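Long-range contacts in amidohydrolase (Pseudomonas aeruginosa, PDB 2I5G), which probably acts as a metal-dependent dipeptidase of the membrane dipeptidase family (peptidase family M19): residues E5-S10 and E289-T294; D227-I232 and E295-R300; V239-I244 and E304-K309; W21-F26 and R62-L67. The protein carries 2 engineered substitutions. All blocks are in the same frame, centred on the assembly; numbering follows the deposited sequence.

Contact 1 (E5-S10 and E289-T294); sequences ELHADS and EFPNLT
His7 carries this contact, with its imidazole laid against Pro291 and hydrogen-bonded to Thr294. The tight part is the ring. Pro291 CA sits over the centre of one face, 3.4 Å above the plane, and makes a CH-pi contact. Pro291 CB adds to it from the same residue, 3.6 Å from His7 CD2. At the ring edge and in its plane, His7 ND1 meets Thr294 OG1 at 2.8 Å, in a nearly straight hydrogen bond of 174°. His7 CG is anti to the backbone N (chi1 -170°), on the side facing Pro291 and Thr294. The looser end lies at Leu6, where CD1 only brushes Thr294 CG2 at 4.0 Å. His7 and Thr294 are buried, whereas Pro291 keeps some exposure. In the fold, the contact ties helix 5-8, near the N-terminus, to helix 291-299, late in the chain. The other ring nitrogen, His7 NE2, is hydrogen-bonded to Gly32 O. With both nitrogens engaged and one face covered, the buried imidazole is fixed in its rotation, and its polar atoms are satisfied.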
loop_
_atom_site.group_PDB
_atom_site.type_symbol
_atom_site.label_atom_id
_atom_site.label_comp_id
_atom_site.label_asym_id
_atom_site.label_seq_id
_atom_site.Cartn_x
_atom_site.Cartn_y
_atom_site.Cartn_z
ATOM N N GLU A 5 1.207 31.600 -36.334
ATOM C CA GLU A 5 2.044 32.624 -35.739
ATOM C C GLU A 5 1.715 32.646 -34.249
ATOM O O GLU A 5 2.570 32.944 -33.417
ATOM C CB GLU A 5 1.735 33.990 -36.351
ATOM C CG GLU A 5 1.985 34.080 -37.838
ATOM C CD GLU A 5 1.596 35.431 -38.411
ATOM O OE1 GLU A 5 0.399 35.788 -38.337
ATOM O OE2 GLU A 5 2.487 36.136 -38.932
ATOM N N LEU A 6 0.465 32.326 -33.923
ATOM C CA LEU A 6 0.020 32.310 -32.536
ATOM C C LEU A 6 0.705 31.157 -31.806
ATOM O O LEU A 6 1.391 31.359 -30.809
ATOM C CB LEU A 6 -1.494 32.131 -32.468
ATOM C CG LEU A 6 -2.185 32.662 -31.212
ATOM C CD1 LEU A 6 -3.572 32.066 -31.123
ATOM C CD2 LEU A 6 -1.399 32.306 -29.971
ATOM N N HIS A 7 0.503 29.946 -32.310
ATOM C CA HIS A 7 1.104 28.761 -31.723
ATOM C C HIS A 7 2.608 29.020 -31.570
ATOM O O HIS A 7 3.194 28.746 -30.522
ATOM C CB HIS A 7 0.862 27.559 -32.646
ATOM C CG HIS A 7 1.235 26.237 -32.048
ATOM N ND1 HIS A 7 0.395 25.537 -31.207
ATOM C CD2 HIS A 7 2.354 25.483 -32.173
ATOM C CE1 HIS A 7 0.980 24.410 -30.842
ATOM N NE2 HIS A 7 2.169 24.353 -31.415
ATOM N N ALA A 8 3.220 29.568 -32.616
ATOM C CA ALA A 8 4.650 29.848 -32.609
ATOM C C ALA A 8 5.044 30.859 -31.543
ATOM O O ALA A 8 6.014 30.657 -30.820
ATOM C CB ALA A 8 5.093 30.344 -33.981
ATOM N N ASP A 9 4.294 31.950 -31.457
ATOM C CA ASP A 9 4.565 32.997 -30.482
ATOM C C ASP A 9 3.883 32.658 -29.159
ATOM O O ASP A 9 3.443 33.551 -28.432
ATOM C CB ASP A 9 4.037 34.341 -31.000
ATOM C CG ASP A 9 4.471 35.521 -30.137
ATOM O OD1 ASP A 9 5.673 35.865 -30.153
ATOM O OD2 ASP A 9 3.612 36.105 -29.438
ATOM N N SER A 10 3.798 31.373 -28.834
ATOM C CA SER A 10 3.135 30.992 -27.594
ATOM C C SER A 10 3.816 29.884 -26.804
ATOM O O SER A 10 4.600 29.097 -27.342
ATOM C CB SER A 10 1.687 30.591 -27.887
ATOM O OG SER A 10 0.940 30.493 -26.690
ATOM N N GLU A 289 1.744 17.306 -34.355
ATOM C CA GLU A 289 0.536 17.952 -34.859
ATOM C C GLU A 289 -0.111 18.894 -33.855
ATOM O O GLU A 289 -1.182 19.443 -34.122
ATOM C CB GLU A 289 -0.491 16.905 -35.278
ATOM C CG GLU A 289 -0.163 16.171 -36.554
ATOM C CD GLU A 289 -1.255 15.199 -36.934
ATOM O OE1 GLU A 289 -1.340 14.132 -36.291
ATOM O OE2 GLU A 289 -2.038 15.506 -37.863
ATOM N N PHE A 290 0.540 19.080 -32.706
ATOM C CA PHE A 290 0.025 19.953 -31.650
ATOM C C PHE A 290 -0.593 21.254 -32.182
ATOM O O PHE A 290 -1.691 21.640 -31.774
ATOM C CB PHE A 290 1.142 20.282 -30.655
ATOM C CG PHE A 290 0.832 19.891 -29.238
ATOM C CD1 PHE A 290 -0.101 20.603 -28.491
ATOM C CD2 PHE A 290 1.457 18.789 -28.654
ATOM C CE1 PHE A 290 -0.408 20.225 -27.186
ATOM C CE2 PHE A 290 1.156 18.403 -27.352
ATOM C CZ PHE A 290 0.222 19.123 -26.616
ATOM N N PRO A 291 0.095 21.939 -33.108
ATOM C CA PRO A 291 -0.437 23.193 -33.659
ATOM C C PRO A 291 -1.850 23.174 -34.253
ATOM O O PRO A 291 -2.449 24.229 -34.442
ATOM C CB PRO A 291 0.629 23.613 -34.681
ATOM C CG PRO A 291 1.356 22.346 -34.992
ATOM C CD PRO A 291 1.426 21.648 -33.666
ATOM N N ASN A 292 -2.393 21.996 -34.539
ATOM C CA ASN A 292 -3.743 21.921 -35.093
ATOM C C ASN A 292 -4.779 22.198 -34.012
ATOM O O ASN A 292 -5.945 22.474 -34.306
ATOM C CB ASN A 292 -4.011 20.540 -35.677
ATOM C CG ASN A 292 -3.072 20.194 -36.797
ATOM O OD1 ASN A 292 -3.108 19.087 -37.328
ATOM N ND2 ASN A 292 -2.219 21.137 -37.165
ATOM N N LEU A 293 -4.346 22.112 -32.759
ATOM C CA LEU A 293 -5.226 22.342 -31.627
ATOM C C LEU A 293 -5.387 23.839 -31.380
ATOM O O LEU A 293 -6.429 24.301 -30.913
ATOM C CB LEU A 293 -4.660 21.637 -30.393
ATOM C CG LEU A 293 -5.539 21.569 -29.145
ATOM C CD1 LEU A 293 -6.964 21.179 -29.512
ATOM C CD2 LEU A 293 -4.936 20.564 -28.181
ATOM N N THR A 294 -4.346 24.599 -31.698
ATOM C CA THR A 294 -4.392 26.045 -31.535
ATOM C C THR A 294 -5.291 26.585 -32.636
ATOM O O THR A 294 -6.180 27.398 -32.390
ATOM C CB THR A 294 -2.983 26.663 -31.664
ATOM O OG1 THR A 294 -2.186 26.257 -30.544
ATOM C CG2 THR A 294 -3.056 28.184 -31.700
#

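Contact 2 (D227-I232 and E295-R300); sequences DYAEAI and ETLLKR. Engineered in segment 295-300: Lys299 (natural residue Glu).
Ala229 and Leu297 mark the closest backbone approach, 6.1 Å between their CA atoms, where the axes of helices 227-232 and 295-299 pass 10.0 Å apart at -65°. The first helix belongs to 225-239, the helix of a beta-alpha-beta crossover. It joins the neighbouring parallel strands 207-210 and 244-246 in a TIM-barrel family protein. Helix 291-299 packs against that crossover helix. Ala229 CB is at the centre of the contact. It touches Leu297 CD2 at 3.9 Å, Thr296 CG2 at 4.0 Å and Arg300 CD at 3.7 Å. Thr296 CG2 is anti to the backbone N and meets Ala229; OG1, beside that N (chi1 -68°), bonds to Asn292 O in its own helix. Leu297 CD2 also meets Ile232 CG2, more loosely, at 4.3 Å. Ile232 continues inward to Ile244 and Ile246 of the strand. The apolar centre gives way to charge at Arg300, whose chain bends at chi2. Its guanidinium is gripped from outside the two segments, by salt bridges from NE to Asp226 and from NH1 to Glu233. No hydrogen bond crosses between the segments. Ala229 CB and Glu230 N lie over the same face of the guanidinium, Glu230 N 4.1 Å above the plane and toward the rim.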
loop_
_atom_site.group_PDB
_atom_site.type_symbol
_atom_site.label_atom_id
_atom_site.label_comp_id
_atom_site.label_asym_id
_atom_site.label_seq_id
_atom_site.Cartn_x
_atom_site.Cartn_y
_atom_site.Cartn_z
ATOM N N ASP A 227 -13.827 16.998 -31.722
ATOM C CA ASP A 227 -14.484 16.358 -30.590
ATOM C C ASP A 227 -13.679 16.620 -29.327
ATOM O O ASP A 227 -14.207 16.583 -28.217
ATOM C CB ASP A 227 -14.606 14.853 -30.830
ATOM C CG ASP A 227 -15.605 14.519 -31.921
ATOM O OD1 ASP A 227 -16.808 14.799 -31.733
ATOM O OD2 ASP A 227 -15.187 13.982 -32.967
ATOM N N TYR A 228 -12.394 16.888 -29.510
ATOM C CA TYR A 228 -11.497 17.172 -28.399
ATOM C C TYR A 228 -11.765 18.603 -27.927
ATOM O O TYR A 228 -11.928 18.852 -26.733
ATOM C CB TYR A 228 -10.050 16.996 -28.867
ATOM C CG TYR A 228 -8.984 17.189 -27.814
ATOM C CD1 TYR A 228 -9.200 16.808 -26.487
ATOM C CD2 TYR A 228 -7.725 17.682 -28.163
ATOM C CE1 TYR A 228 -8.185 16.908 -25.535
ATOM C CE2 TYR A 228 -6.705 17.783 -27.223
ATOM C CZ TYR A 228 -6.939 17.390 -25.911
ATOM O OH TYR A 228 -5.914 17.446 -24.992
ATOM N N ALA A 229 -11.822 19.538 -28.867
ATOM C CA ALA A 229 -12.104 20.926 -28.522
ATOM C C ALA A 229 -13.454 20.971 -27.811
ATOM O O ALA A 229 -13.644 21.733 -26.870
ATOM C CB ALA A 229 -12.153 21.781 -29.777
ATOM N N GLU A 230 -14.390 20.145 -28.269
ATOM C CA GLU A 230 -15.718 20.085 -27.670
ATOM C C GLU A 230 -15.611 19.769 -26.183
ATOM O O GLU A 230 -16.237 20.422 -25.345
ATOM C CB GLU A 230 -16.557 19.009 -28.362
ATOM C CG GLU A 230 -17.883 18.706 -27.678
ATOM C CD GLU A 230 -18.688 17.629 -28.396
ATOM O OE1 GLU A 230 -19.729 17.195 -27.849
ATOM O OE2 GLU A 230 -18.287 17.216 -29.507
ATOM N N ALA A 231 -14.812 18.758 -25.858
ATOM C CA ALA A 231 -14.637 18.366 -24.469
ATOM C C ALA A 231 -13.901 19.459 -23.700
ATOM O O ALA A 231 -14.200 19.714 -22.537
ATOM C CB ALA A 231 -13.874 17.041 -24.387
ATOM N N ILE A 232 -12.947 20.111 -24.354
ATOM C CA ILE A 232 -12.186 21.174 -23.712
ATOM C C ILE A 232 -13.071 22.374 -23.411
ATOM O O ILE A 232 -12.838 23.103 -22.442
ATOM C CB ILE A 232 -10.986 21.610 -24.590
ATOM C CG1 ILE A 232 -9.943 20.489 -24.607
ATOM C CG2 ILE A 232 -10.368 22.901 -24.056
ATOM C CD1 ILE A 232 -8.753 20.782 -25.438
ATOM N N GLU A 295 -5.055 26.115 -33.855
ATOM C CA GLU A 295 -5.841 26.535 -35.003
ATOM C C GLU A 295 -7.313 26.167 -34.822
ATOM O O GLU A 295 -8.198 26.973 -35.107
ATOM C CB GLU A 295 -5.288 25.884 -36.275
ATOM C CG GLU A 295 -6.196 26.005 -37.494
ATOM C CD GLU A 295 -5.560 25.453 -38.763
ATOM O OE1 GLU A 295 -4.876 24.407 -38.687
ATOM O OE2 GLU A 295 -5.757 26.059 -39.842
ATOM N N THR A 296 -7.575 24.954 -34.341
ATOM C CA THR A 296 -8.948 24.503 -34.139
ATOM C C THR A 296 -9.677 25.351 -33.105
ATOM O O THR A 296 -10.625 26.058 -33.437
ATOM C CB THR A 296 -8.999 23.012 -33.723
ATOM O OG1 THR A 296 -8.587 22.195 -34.828
ATOM C CG2 THR A 296 -10.412 22.614 -33.317
ATOM N N LEU A 297 -9.243 25.283 -31.855
ATOM C CA LEU A 297 -9.870 26.076 -30.804
ATOM C C LEU A 297 -10.075 27.510 -31.291
ATOM O O LEU A 297 -11.101 28.147 -31.022
ATOM C CB LEU A 297 -8.987 26.077 -29.554
ATOM C CG LEU A 297 -8.994 24.792 -28.726
ATOM C CD1 LEU A 297 -7.796 24.784 -27.794
ATOM C CD2 LEU A 297 -10.282 24.697 -27.937
ATOM N N LEU A 298 -9.088 27.998 -32.032
ATOM C CA LEU A 298 -9.105 29.350 -32.569
ATOM C C LEU A 298 -10.239 29.554 -33.575
ATOM O O LEU A 298 -11.042 30.481 -33.443
ATOM C CB LEU A 298 -7.755 29.632 -33.223
ATOM C CG LEU A 298 -7.311 31.074 -33.438
ATOM C CD1 LEU A 298 -7.401 31.856 -32.139
ATOM C CD2 LEU A 298 -5.877 31.059 -33.953
ATOM N N LYS A 299 -10.310 28.680 -34.573
ATOM C CA LYS A 299 -11.344 28.788 -35.594
ATOM C C LYS A 299 -12.676 28.303 -35.041
ATOM O O LYS A 299 -13.645 28.130 -35.777
ATOM C CB LYS A 299 -10.954 27.975 -36.835
ATOM C CG LYS A 299 -10.922 26.464 -36.636
ATOM C CD LYS A 299 -12.217 25.804 -37.103
ATOM C CE LYS A 299 -12.194 24.289 -36.887
ATOM N NZ LYS A 299 -11.113 23.584 -37.638
ATOM N N ARG A 300 -12.726 28.112 -33.730
ATOM C CA ARG A 300 -13.930 27.628 -33.089
ATOM C C ARG A 300 -14.649 28.688 -32.258
ATOM O O ARG A 300 -15.655 28.397 -31.616
ATOM C CB ARG A 300 -13.580 26.420 -32.226
ATOM C CG ARG A 300 -14.574 25.301 -32.342
ATOM C CD ARG A 300 -13.891 23.960 -32.223
ATOM N NE ARG A 300 -14.836 22.874 -32.455
ATOM C CZ ARG A 300 -15.846 22.587 -31.645
ATOM N NH1 ARG A 300 -16.033 23.302 -30.548
ATOM N NH2 ARG A 300 -16.676 21.599 -31.942
#

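Contact 3 (V239-I244 and E304-K309); sequences VGEDAI and ERVVRK
Glu241 and Asp242 face Arg305 and Lys309 in a four-residue salt-bridge network. Glu241 OE1 takes two partners. One is Arg305 NH1, modelled at 2.4 Å, a length that is doubtful at this resolution. The other is Lys309 NZ, in a weak hydrogen bond of 3.2 Å. Lys309 NZ also donates to Asp242 OD2 at 3.2 Å, meeting that oxygen nearly along its C-O bond. The ammonium therefore bridges two adjacent carboxylates. The Glu241 CG lies between the backbone N and the carbonyl carbon (chi1 56°), and the chain is extended beyond it. The Glu241 and Arg305 side chains cross at about a right angle, yet their carboxylate and guanidinium planes are only 24° apart. The acidic pair sits on the type I turn from Gly240 to Ala243. This turn is the alpha-to-beta loop of the barrel, leading from helix 225-239 into strand 244-246, and Gly240, the first residue past the helix, has a positive phi. The basic pair lies one turn apart on helix 304-323. Beneath the charges, Val306 CG2 lies 3.9 Å from Glu241 OE1 and over one face of the Arg305 guanidinium, toward its rim. Glu241 O and Ile244 O both accept from Asn314 ND2. Deeper in, the Ile244 side chain packs on Met236 and Val310.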
loop_
_atom_site.group_PDB
_atom_site.type_symbol
_atom_site.label_atom_id
_atom_site.label_comp_id
_atom_site.label_asym_id
_atom_site.label_seq_id
_atom_site.Cartn_x
_atom_site.Cartn_y
_atom_site.Cartn_z
ATOM N N VAL A 239 -15.097 24.767 -15.141
ATOM C CA VAL A 239 -13.831 25.171 -14.527
ATOM C C VAL A 239 -13.459 26.658 -14.673
ATOM O O VAL A 239 -12.925 27.268 -13.747
ATOM C CB VAL A 239 -12.672 24.299 -15.106
ATOM C CG1 VAL A 239 -11.321 24.907 -14.765
ATOM C CG2 VAL A 239 -12.772 22.884 -14.565
ATOM N N GLY A 240 -13.728 27.238 -15.836
ATOM C CA GLY A 240 -13.372 28.630 -16.047
ATOM C C GLY A 240 -12.089 28.732 -16.854
ATOM O O GLY A 240 -11.316 27.773 -16.913
ATOM N N GLU A 241 -11.835 29.893 -17.454
ATOM C CA GLU A 241 -10.647 30.055 -18.281
ATOM C C GLU A 241 -9.313 30.137 -17.571
ATOM O O GLU A 241 -8.280 30.220 -18.225
ATOM C CB GLU A 241 -10.791 31.267 -19.198
ATOM C CG GLU A 241 -11.084 32.567 -18.496
ATOM C CD GLU A 241 -11.065 33.736 -19.455
ATOM O OE1 GLU A 241 -9.958 34.162 -19.840
ATOM O OE2 GLU A 241 -12.153 34.217 -19.838
ATOM N N ASP A 242 -9.312 30.101 -16.247
ATOM C CA ASP A 242 -8.050 30.179 -15.523
ATOM C C ASP A 242 -7.582 28.855 -14.921
ATOM O O ASP A 242 -6.442 28.747 -14.472
ATOM C CB ASP A 242 -8.143 31.246 -14.435
ATOM C CG ASP A 242 -8.060 32.660 -14.992
ATOM O OD1 ASP A 242 -8.330 33.613 -14.230
ATOM O OD2 ASP A 242 -7.714 32.820 -16.185
ATOM N N ALA A 243 -8.447 27.843 -14.933
ATOM C CA ALA A 243 -8.092 26.547 -14.366
ATOM C C ALA A 243 -8.132 25.382 -15.363
ATOM O O ALA A 243 -8.312 24.226 -14.968
ATOM C CB ALA A 243 -9.006 26.248 -13.196
ATOM N N ILE A 244 -7.949 25.679 -16.647
ATOM C CA ILE A 244 -7.991 24.645 -17.674
ATOM C C ILE A 244 -6.726 24.618 -18.533
ATOM O O ILE A 244 -6.134 25.653 -18.817
ATOM C CB ILE A 244 -9.221 24.840 -18.585
ATOM C CG1 ILE A 244 -9.380 23.647 -19.515
ATOM C CG2 ILE A 244 -9.070 26.117 -19.405
ATOM C CD1 ILE A 244 -10.553 23.773 -20.451
ATOM N N GLU A 304 -8.085 34.856 -28.939
ATOM C CA GLU A 304 -6.647 34.632 -28.785
ATOM C C GLU A 304 -6.187 34.485 -27.338
ATOM O O GLU A 304 -5.509 33.519 -26.992
ATOM C CB GLU A 304 -5.845 35.768 -29.442
ATOM C CG GLU A 304 -4.400 35.380 -29.760
ATOM C CD GLU A 304 -3.503 36.563 -30.115
ATOM O OE1 GLU A 304 -2.992 37.229 -29.190
ATOM O OE2 GLU A 304 -3.305 36.831 -31.322
ATOM N N ARG A 305 -6.562 35.449 -26.502
ATOM C CA ARG A 305 -6.166 35.474 -25.096
ATOM C C ARG A 305 -6.490 34.190 -24.344
ATOM O O ARG A 305 -5.657 33.680 -23.595
ATOM C CB ARG A 305 -6.820 36.667 -24.401
ATOM C CG ARG A 305 -6.139 37.118 -23.118
ATOM C CD ARG A 305 -7.131 37.095 -21.974
ATOM N NE ARG A 305 -8.483 37.345 -22.461
ATOM C CZ ARG A 305 -9.583 37.009 -21.802
ATOM N NH1 ARG A 305 -9.487 36.413 -20.623
ATOM N NH2 ARG A 305 -10.780 37.242 -22.332
ATOM N N VAL A 306 -7.701 33.675 -24.531
ATOM C CA VAL A 306 -8.093 32.443 -23.864
ATOM C C VAL A 306 -7.248 31.303 -24.418
ATOM O O VAL A 306 -6.781 30.451 -23.673
ATOM C CB VAL A 306 -9.591 32.119 -24.084
ATOM C CG1 VAL A 306 -9.947 30.807 -23.378
ATOM C CG2 VAL A 306 -10.461 33.251 -23.553
ATOM N N VAL A 307 -7.051 31.285 -25.731
ATOM C CA VAL A 307 -6.244 30.241 -26.351
ATOM C C VAL A 307 -4.851 30.175 -25.716
ATOM O O VAL A 307 -4.386 29.093 -25.366
ATOM C CB VAL A 307 -6.091 30.474 -27.874
ATOM C CG1 VAL A 307 -5.185 29.404 -28.478
ATOM C CG2 VAL A 307 -7.460 30.451 -28.545
ATOM N N ARG A 308 -4.187 31.320 -25.564
ATOM C CA ARG A 308 -2.856 31.337 -24.956
ATOM C C ARG A 308 -2.959 30.574 -23.640
ATOM O O ARG A 308 -2.081 29.783 -23.285
ATOM C CB ARG A 308 -2.400 32.765 -24.634
ATOM C CG ARG A 308 -2.831 33.850 -25.603
ATOM C CD ARG A 308 -1.873 34.043 -26.764
ATOM N NE ARG A 308 -0.495 34.231 -26.325
ATOM C CZ ARG A 308 0.470 34.737 -27.087
ATOM N NH1 ARG A 308 0.215 35.123 -28.329
ATOM N NH2 ARG A 308 1.704 34.831 -26.612
ATOM N N LYS A 309 -4.047 30.830 -22.918
ATOM C CA LYS A 309 -4.298 30.197 -21.627
ATOM C C LYS A 309 -4.299 28.683 -21.736
ATOM O O LYS A 309 -3.417 28.010 -21.211
ATOM C CB LYS A 309 -5.657 30.622 -21.067
ATOM C CG LYS A 309 -5.923 32.107 -21.059
ATOM C CD LYS A 309 -4.967 32.827 -20.146
ATOM C CE LYS A 309 -5.579 34.134 -19.688
ATOM N NZ LYS A 309 -6.903 33.904 -19.038
#

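Contact 4 (W21-F26 and R62-L67)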
loop_
_atom_site.group_PDB
_atom_site.type_symbol
_atom_site.label_atom_id
_atom_site.label_comp_id
_atom_site.label_asym_id
_atom_site.label_seq_id
_atom_site.Cartn_x
_atom_site.Cartn_y
_atom_site.Cartn_z
ATOM N N TRP A 21 10.725 6.868 -25.399
ATOM C CA TRP A 21 11.757 7.889 -25.549
ATOM C C TRP A 21 12.885 7.561 -26.521
ATOM O O TRP A 21 13.474 6.483 -26.477
ATOM C CB TRP A 21 12.352 8.243 -24.185
ATOM C CG TRP A 21 11.595 9.311 -23.442
ATOM C CD1 TRP A 21 10.238 9.478 -23.391
ATOM C CD2 TRP A 21 12.151 10.314 -22.586
ATOM N NE1 TRP A 21 9.916 10.521 -22.553
ATOM C CE2 TRP A 21 11.073 11.050 -22.045
ATOM C CE3 TRP A 21 13.459 10.661 -22.217
ATOM C CZ2 TRP A 21 11.262 12.109 -21.154
ATOM C CZ3 TRP A 21 13.646 11.715 -21.330
ATOM C CH2 TRP A 21 12.553 12.424 -20.810
ATOM N N ASN A 22 13.161 8.511 -27.407
ATOM C CA ASN A 22 14.226 8.402 -28.396
ATOM C C ASN A 22 14.351 9.761 -29.062
ATOM O O ASN A 22 13.538 10.646 -28.808
ATOM C CB ASN A 22 13.933 7.303 -29.427
ATOM C CG ASN A 22 12.600 7.476 -30.111
ATOM O OD1 ASN A 22 12.355 8.477 -30.780
ATOM N ND2 ASN A 22 11.728 6.490 -29.954
ATOM N N ARG A 23 15.368 9.940 -29.897
ATOM C CA ARG A 23 15.566 11.227 -30.549
ATOM C C ARG A 23 14.421 11.620 -31.471
ATOM O O ARG A 23 14.154 12.805 -31.674
ATOM C CB ARG A 23 16.868 11.236 -31.348
ATOM C CG ARG A 23 17.211 12.618 -31.879
ATOM C CD ARG A 23 18.551 12.652 -32.573
ATOM N NE ARG A 23 18.883 14.008 -32.992
ATOM C CZ ARG A 23 19.287 14.969 -32.166
ATOM N NH1 ARG A 23 19.415 14.721 -30.870
ATOM N NH2 ARG A 23 19.554 16.182 -32.637
ATOM N N GLU A 24 13.747 10.628 -32.038
ATOM C CA GLU A 24 12.651 10.918 -32.941
ATOM C C GLU A 24 11.474 11.532 -32.198
ATOM O O GLU A 24 10.763 12.377 -32.744
ATOM C CB GLU A 24 12.213 9.654 -33.681
ATOM C CG GLU A 24 11.051 9.890 -34.641
ATOM C CD GLU A 24 11.175 11.209 -35.405
ATOM O OE1 GLU A 24 12.145 11.369 -36.184
ATOM O OE2 GLU A 24 10.299 12.087 -35.219
ATOM N N LEU A 25 11.268 11.112 -30.955
ATOM C CA LEU A 25 10.170 11.644 -30.160
ATOM C C LEU A 25 10.476 13.107 -29.898
ATOM O O LEU A 25 9.608 13.972 -30.015
ATOM C CB LEU A 25 10.046 10.882 -28.836
ATOM C CG LEU A 25 8.884 11.237 -27.899
ATOM C CD1 LEU A 25 9.208 12.497 -27.125
ATOM C CD2 LEU A 25 7.599 11.410 -28.704
ATOM N N PHE A 26 11.733 13.369 -29.560
ATOM C CA PHE A 26 12.204 14.717 -29.277
ATOM C C PHE A 26 11.999 15.652 -30.460
ATOM O O PHE A 26 11.562 16.785 -30.295
ATOM C CB PHE A 26 13.680 14.664 -28.896
ATOM C CG PHE A 26 13.942 13.942 -27.608
ATOM C CD1 PHE A 26 15.210 13.451 -27.315
ATOM C CD2 PHE A 26 12.924 13.765 -26.675
ATOM C CE1 PHE A 26 15.460 12.793 -26.112
ATOM C CE2 PHE A 26 13.165 13.107 -25.467
ATOM C CZ PHE A 26 14.434 12.622 -25.187
ATOM N N ARG A 62 20.701 14.362 -21.931
ATOM C CA ARG A 62 22.114 14.697 -22.067
ATOM C C ARG A 62 22.580 14.508 -23.505
ATOM O O ARG A 62 23.183 15.400 -24.102
ATOM C CB ARG A 62 22.965 13.799 -21.164
ATOM C CG ARG A 62 23.923 14.542 -20.254
ATOM C CD ARG A 62 25.155 13.694 -19.912
ATOM N NE ARG A 62 24.850 12.320 -19.494
ATOM C CZ ARG A 62 24.200 11.980 -18.384
ATOM N NH1 ARG A 62 23.762 12.912 -17.543
ATOM N NH2 ARG A 62 23.995 10.696 -18.111
ATOM N N ASP A 63 22.286 13.338 -24.057
ATOM C CA ASP A 63 22.711 13.018 -25.409
ATOM C C ASP A 63 21.973 13.772 -26.513
ATOM O O ASP A 63 22.432 13.797 -27.656
ATOM C CB ASP A 63 22.618 11.499 -25.634
ATOM C CG ASP A 63 23.674 10.720 -24.841
ATOM O OD1 ASP A 63 24.620 11.352 -24.319
ATOM O OD2 ASP A 63 23.571 9.476 -24.749
ATOM N N ASN A 64 20.844 14.390 -26.168
ATOM C CA ASN A 64 20.047 15.150 -27.134
ATOM C C ASN A 64 19.769 16.554 -26.601
ATOM O O ASN A 64 18.675 17.086 -26.798
ATOM C CB ASN A 64 18.710 14.452 -27.390
ATOM C CG ASN A 64 18.872 13.051 -27.954
ATOM O OD1 ASN A 64 19.234 12.872 -29.117
ATOM N ND2 ASN A 64 18.604 12.050 -27.126
ATOM N N SER A 65 20.760 17.148 -25.938
ATOM C CA SER A 65 20.628 18.477 -25.344
ATOM C C SER A 65 20.358 19.606 -26.336
ATOM O O SER A 65 20.080 20.743 -25.940
ATOM C CB SER A 65 21.881 18.814 -24.536
ATOM O OG SER A 65 23.011 18.950 -25.381
ATOM N N ASP A 66 20.443 19.299 -27.623
ATOM C CA ASP A 66 20.202 20.305 -28.646
ATOM C C ASP A 66 18.713 20.372 -28.983
ATOM O O ASP A 66 18.276 21.229 -29.749
ATOM C CB ASP A 66 21.020 19.970 -29.894
ATOM C CG ASP A 66 20.696 18.598 -30.453
ATOM O OD1 ASP A 66 20.565 17.643 -29.658
ATOM O OD2 ASP A 66 20.586 18.472 -31.692
ATOM N N LEU A 67 17.943 19.466 -28.389
ATOM C CA LEU A 67 16.503 19.378 -28.607
ATOM C C LEU A 67 15.703 19.614 -27.335
ATOM O O LEU A 67 14.654 20.255 -27.364
ATOM C CB LEU A 67 16.139 17.993 -29.158
ATOM C CG LEU A 67 16.159 17.775 -30.677
ATOM C CD1 LEU A 67 17.314 18.539 -31.308
ATOM C CD2 LEU A 67 16.238 16.275 -30.972
#
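Arg23, in the first turn of helix 23-31, reaches Asn64, Asp66 and Leu67 of the loop that leads from helix 47-63 to strand 68-70. Its chain is extended from CG to NE. Arg23 NH1 donates to Asn64 OD1 at 2.6 Å, on a lone pair and in the carbonyl plane. Arg23 NH2 donates at 2.7 Å onto the syn lone pair of Asp66 OD2. A weak bond from NH1 to Asp66 OD1 completes a two-pronged salt bridge, and the guanidinium and carboxylate planes differ by 6°. Both polar partners lie at the edge of the guanidinium. Leu67 CD2 covers one face over its centre, 3.4 Å above the plane. Edge bonds and the methyl over the face together fix the orientation of the guanidinium. Behind it, Phe26 CB packs on Leu67 CD2 at 3.7 Å. The Phe26 ring turns its edge to the Asn64 amide, with CE1 3.4 Å from ND2 and the planes 70° apart. Asn64 ND2 is hydrogen-bonded to Leu60 O of helix 47-63, which, with OD1 taken by Arg23, sets how the amide is turned. Asn22 caps the Arg23 helix, its OD1 accepting from Leu25 N at 2.9 Å. The contact thus combines an Asn N-cap with an arginine-aspartate salt bridge of one strong and one weak prong, joining a helix start to an alpha-to-beta loop of the TIM-barrel family fold.

Contacts 1, 2 and 3 form one cluster, with centres 13 to 15 Å apart. Contacts 1 and 2 share helix 291-299, and helix 304-323 of contact 3 follows it in the chain. They also touch directly. Leu6 CD1 lies 3.8 Å from Leu298 CD2, linking contacts 1 and 2. Leu6 CD1 also lies 3.7 Å from Glu304 CG, linking contacts 1 and 3. Leu298 CD1 lies 3.9 Å from Val307 CG2, linking contacts 2 and 3. The C-terminal helices are thereby fastened both to the N-terminal helix and to the crossover helix 225-239. Contact 4 stands apart, its centre about 21 Å from that of contact 1 and 30 Å from those of the other two.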